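Local coordinates for uncharacterized protein (Bifidobacterium adolescentis ATCC 15703, PDB 3CPG), which probably binds pyridoxal 5'-phosphate and takes part in keeping the level of this cofactor in balance, at residues A[182-185]-A[186-190]; A[223-226]-A[227-231]. All blocks are in the same frame, centred on the assembly; numbering follows the deposited sequence.

Contact 1 (182-185 with 186-190) and contact 2 (223-226 with 227-231) are turns of two neighbouring outer helices, 183-191 and 211-231. Their centres lie about 10 Å apart. The helices meet along one seam: CB of A187 is 3.4 Å from CD1 of I228, and A183 on T224 and I184 on L227 continue the row. Both contacts pair a buried side with a more exposed one. Contact 1 has more buried residues and sends I186 and I190 to strand 161-166. Contact 2 has more exposed residues and a salt bridge inside its first segment, R225 with D226. Between its two segments it, like contact 1, is joined by backbone hydrogen bonds and carbon contacts.

Contact 1 (A[182-185]-A[186-190]); sequences HAIR and IAQKI
H182 meets I186 one turn on. Its O accepts the I186 N at 3.0 Å, with the N-H nearly in line with the C=O. Next to this bond, CB of H182 lies 4.1 Å from CD1 of I186. Further on, A183 O takes the N of A187, and CB of A187 rests 3.3 Å from that same A183 O. I184 O binds the N of Q188 at 3.0 Å. The I184 and Q188 side chains lie alongside each other, heading in one direction. CG2 of I184 touches the amide carbon CD of Q188 at 3.9 Å. Q188 CG turns to the side of its own N (chi1 -60°), which brings it within 3.1 Å of I184 O. R185 O accepts the N of K189 in a longer bond of 3.2 Å. The R185 chain bends at chi3 (63°). This carries the guanidinium back beside H182, whose CD2 sits over one face near the rim. CG1 of I186 lies at the guanidinium edge, 3.9 Å from NH2. Helix 183-191 links strands 161-166 and 196-202. I186 and A187 pack on L165 of the first strand, A183 and A187 face helix 211-231, and I186 and K189 reach I144 of helix 144-157.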
loop_
_atom_site.group_PDB
_atom_site.type_symbol
_atom_site.label_atom_id
_atom_site.label_comp_id
_atom_site.label_asym_id
_atom_site.label_seq_id
_atom_site.Cartn_x
_atom_site.Cartn_y
_atom_site.Cartn_z
ATOM N N HIS A 182 8.093 -1.026 -19.638
ATOM C CA HIS A 182 8.395 -2.422 -19.341
ATOM C C HIS A 182 7.494 -3.064 -18.284
ATOM O O HIS A 182 7.636 -4.248 -17.996
ATOM C CB HIS A 182 9.860 -2.560 -18.901
ATOM C CG HIS A 182 10.851 -2.240 -19.977
ATOM N ND1 HIS A 182 10.999 -0.974 -20.501
ATOM C CD2 HIS A 182 11.744 -3.022 -20.629
ATOM C CE1 HIS A 182 11.939 -0.990 -21.429
ATOM N NE2 HIS A 182 12.408 -2.221 -21.526
ATOM N N ALA A 183 6.566 -2.294 -17.721
ATOM C CA ALA A 183 5.673 -2.803 -16.676
ATOM C C ALA A 183 4.948 -4.110 -16.993
ATOM O O ALA A 183 4.911 -5.012 -16.162
ATOM C CB ALA A 183 4.648 -1.737 -16.297
ATOM N N ILE A 184 4.357 -4.211 -18.179
ATOM C CA ILE A 184 3.633 -5.427 -18.535
ATOM C C ILE A 184 4.547 -6.647 -18.542
ATOM O O ILE A 184 4.210 -7.686 -17.973
ATOM C CB ILE A 184 2.958 -5.299 -19.915
ATOM C CG1 ILE A 184 1.993 -4.114 -19.917
ATOM C CG2 ILE A 184 2.208 -6.583 -20.244
ATOM C CD1 ILE A 184 1.362 -3.839 -21.272
ATOM N N ARG A 185 5.705 -6.508 -19.183
ATOM C CA ARG A 185 6.688 -7.587 -19.274
ATOM C C ARG A 185 7.143 -8.039 -17.887
ATOM O O ARG A 185 7.210 -9.234 -17.603
ATOM C CB ARG A 185 7.904 -7.116 -20.078
ATOM C CG ARG A 185 9.006 -8.159 -20.218
ATOM C CD ARG A 185 10.346 -7.506 -20.552
ATOM N NE ARG A 185 10.803 -6.627 -19.475
ATOM C CZ ARG A 185 11.959 -5.970 -19.480
ATOM N NH1 ARG A 185 12.788 -6.086 -20.509
ATOM N NH2 ARG A 185 12.290 -5.197 -18.454
ATOM N N ILE A 186 7.461 -7.076 -17.027
ATOM C CA ILE A 186 7.911 -7.379 -15.672
ATOM C C ILE A 186 6.813 -8.071 -14.872
ATOM O O ILE A 186 7.074 -9.027 -14.141
ATOM C CB ILE A 186 8.333 -6.094 -14.935
ATOM C CG1 ILE A 186 9.559 -5.489 -15.628
ATOM C CG2 ILE A 186 8.620 -6.397 -13.472
ATOM C CD1 ILE A 186 9.930 -4.096 -15.147
ATOM N N ALA A 187 5.588 -7.582 -15.014
ATOM C CA ALA A 187 4.446 -8.149 -14.308
ATOM C C ALA A 187 4.246 -9.615 -14.670
ATOM O O ALA A 187 4.015 -10.457 -13.805
ATOM C CB ALA A 187 3.187 -7.357 -14.642
ATOM N N GLN A 188 4.330 -9.914 -15.960
ATOM C CA GLN A 188 4.145 -11.277 -16.423
ATOM C C GLN A 188 5.224 -12.204 -15.873
ATOM O O GLN A 188 4.937 -13.341 -15.504
ATOM C CB GLN A 188 4.109 -11.291 -17.952
ATOM C CG GLN A 188 2.967 -10.426 -18.488
ATOM C CD GLN A 188 2.906 -10.368 -19.999
ATOM O OE1 GLN A 188 3.902 -10.075 -20.660
ATOM N NE2 GLN A 188 1.726 -10.632 -20.554
ATOM N N LYS A 189 6.459 -11.716 -15.800
ATOM C CA LYS A 189 7.547 -12.527 -15.260
ATOM C C LYS A 189 7.295 -12.780 -13.774
ATOM O O LYS A 189 7.479 -13.895 -13.285
ATOM C CB LYS A 189 8.894 -11.821 -15.442
ATOM C CG LYS A 189 10.061 -12.545 -14.774
ATOM C CD LYS A 189 10.201 -13.974 -15.289
ATOM C CE LYS A 189 11.229 -14.761 -14.488
ATOM N NZ LYS A 189 12.590 -14.166 -14.569
ATOM N N ILE A 190 6.875 -11.738 -13.060
ATOM C CA ILE A 190 6.583 -11.864 -11.634
ATOM C C ILE A 190 5.487 -12.909 -11.427
ATOM O O ILE A 190 5.518 -13.679 -10.467
ATOM C CB ILE A 190 6.120 -10.511 -11.035
ATOM C CG1 ILE A 190 7.287 -9.519 -11.041
ATOM C CG2 ILE A 190 5.587 -10.715 -9.618
ATOM C CD1 ILE A 190 6.926 -8.123 -10.562
#

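Contact 2 (A[223-226]-A[227-231]); sequences KTRD and LILAS
R225 and L229 meet one turn apart on helix 211-231. The R225 side chain leaves CB with CG anti to the backbone N (chi1 -176°). It then bends at chi2 and again at chi3. CD makes the touch across the turn, 3.7 Å from CD1 of L229, and the two side chains pass at a slant. Beyond CD the chain turns polar. NE gives a hydrogen bond of 2.7 Å to OD1 of D226, and this is also a salt bridge. NE comes from above the carboxylate plane. NH2 adds a second bond to the same OD1 at 3.0 Å, on the syn side. Both nitrogens come from the same face of the carboxylate, in a side-on grip on one oxygen. The third nitrogen, NH1, binds the backbone O of R240. The guanidinium is thus held at all three nitrogens, which fixes its rotation. With an alanine in place of this arginine, the D226 carboxylate would probably lose its charged mate, R240 O this donor, and L229 the CD contact.

On the buried side, CG2 of T224 packs 4.0 Å from CD1 of I228. T224 OG1 binds H220 O one turn back. The backbone pairs i to i+4 throughout: L227, I228, L229 and A230 each give their N-H to the carbonyl four residues before. S231 OG donates to I228 O at 2.8 Å and accepts from the N of E233. Residues 223-230 are regular alpha helix. T224, R225 and I228 pack on L201 of strand 196-202. Helix 211-231 is the crossover of a beta-alpha-beta unit between strands 196-202 and 241-243, on the outside of the TIM barrel.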
loop_
_atom_site.group_PDB
_atom_site.type_symbol
_atom_site.label_atom_id
_atom_site.label_comp_id
_atom_site.label_asym_id
_atom_site.label_seq_id
_atom_site.Cartn_x
_atom_site.Cartn_y
_atom_site.Cartn_z
ATOM N N LYS A 223 -4.406 1.717 -17.035
ATOM C CA LYS A 223 -4.404 1.017 -18.320
ATOM C C LYS A 223 -3.456 -0.175 -18.291
ATOM O O LYS A 223 -3.757 -1.234 -18.840
ATOM C CB LYS A 223 -3.996 1.968 -19.448
ATOM C CG LYS A 223 -5.022 3.048 -19.738
ATOM C CD LYS A 223 -4.583 3.916 -20.905
ATOM C CE LYS A 223 -5.608 4.999 -21.192
ATOM N NZ LYS A 223 -5.204 5.835 -22.361
ATOM N N THR A 224 -2.304 0.011 -17.658
ATOM C CA THR A 224 -1.317 -1.056 -17.550
ATOM C C THR A 224 -1.922 -2.215 -16.763
ATOM O O THR A 224 -1.789 -3.373 -17.145
ATOM C CB THR A 224 -0.043 -0.551 -16.850
ATOM O OG1 THR A 224 0.588 0.439 -17.675
ATOM C CG2 THR A 224 0.932 -1.699 -16.601
ATOM N N ARG A 225 -2.588 -1.890 -15.661
ATOM C CA ARG A 225 -3.246 -2.890 -14.829
ATOM C C ARG A 225 -4.260 -3.657 -15.689
ATOM O O ARG A 225 -4.324 -4.889 -15.650
ATOM C CB ARG A 225 -3.948 -2.183 -13.658
ATOM C CG ARG A 225 -4.634 -3.076 -12.614
ATOM C CD ARG A 225 -6.003 -3.579 -13.067
ATOM N NE ARG A 225 -6.886 -2.517 -13.552
ATOM C CZ ARG A 225 -7.654 -1.739 -12.792
ATOM N NH1 ARG A 225 -7.670 -1.881 -11.473
ATOM N NH2 ARG A 225 -8.424 -0.819 -13.362
ATOM N N ASP A 226 -5.042 -2.927 -16.479
ATOM C CA ASP A 226 -6.042 -3.567 -17.328
ATOM C C ASP A 226 -5.431 -4.542 -18.329
ATOM O O ASP A 226 -5.964 -5.635 -18.543
ATOM C CB ASP A 226 -6.866 -2.518 -18.080
ATOM C CG ASP A 226 -7.747 -1.695 -17.162
ATOM O OD1 ASP A 226 -8.009 -2.138 -16.023
ATOM O OD2 ASP A 226 -8.193 -0.610 -17.588
ATOM N N LEU A 227 -4.320 -4.150 -18.947
ATOM C CA LEU A 227 -3.657 -5.008 -19.922
ATOM C C LEU A 227 -3.112 -6.274 -19.264
ATOM O O LEU A 227 -3.226 -7.368 -19.815
ATOM C CB LEU A 227 -2.528 -4.245 -20.631
ATOM C CG LEU A 227 -2.981 -3.166 -21.624
ATOM C CD1 LEU A 227 -1.780 -2.449 -22.225
ATOM C CD2 LEU A 227 -3.813 -3.820 -22.717
ATOM N N ILE A 228 -2.528 -6.136 -18.077
ATOM C CA ILE A 228 -1.992 -7.304 -17.382
ATOM C C ILE A 228 -3.104 -8.312 -17.082
ATOM O O ILE A 228 -2.933 -9.518 -17.274
ATOM C CB ILE A 228 -1.310 -6.905 -16.057
ATOM C CG1 ILE A 228 -0.115 -5.996 -16.347
ATOM C CG2 ILE A 228 -0.863 -8.160 -15.302
ATOM C CD1 ILE A 228 0.473 -5.338 -15.100
ATOM N N LEU A 229 -4.240 -7.819 -16.604
ATOM C CA LEU A 229 -5.368 -8.693 -16.304
ATOM C C LEU A 229 -5.876 -9.359 -17.576
ATOM O O LEU A 229 -6.236 -10.538 -17.582
ATOM C CB LEU A 229 -6.507 -7.897 -15.669
ATOM C CG LEU A 229 -6.399 -7.572 -14.181
ATOM C CD1 LEU A 229 -7.621 -6.784 -13.748
ATOM C CD2 LEU A 229 -6.298 -8.867 -13.384
ATOM N N ALA A 230 -5.898 -8.595 -18.660
ATOM C CA ALA A 230 -6.381 -9.107 -19.934
ATOM C C ALA A 230 -5.474 -10.169 -20.547
ATOM O O ALA A 230 -5.943 -11.028 -21.293
ATOM C CB ALA A 230 -6.566 -7.954 -20.916
ATOM N N SER A 231 -4.184 -10.124 -20.221
ATOM C CA SER A 231 -3.223 -11.072 -20.785
ATOM C C SER A 231 -3.546 -12.526 -20.467
ATOM O O SER A 231 -3.303 -13.417 -21.283
ATOM C CB SER A 231 -1.804 -10.751 -20.296
ATOM O OG SER A 231 -1.594 -11.219 -18.974
#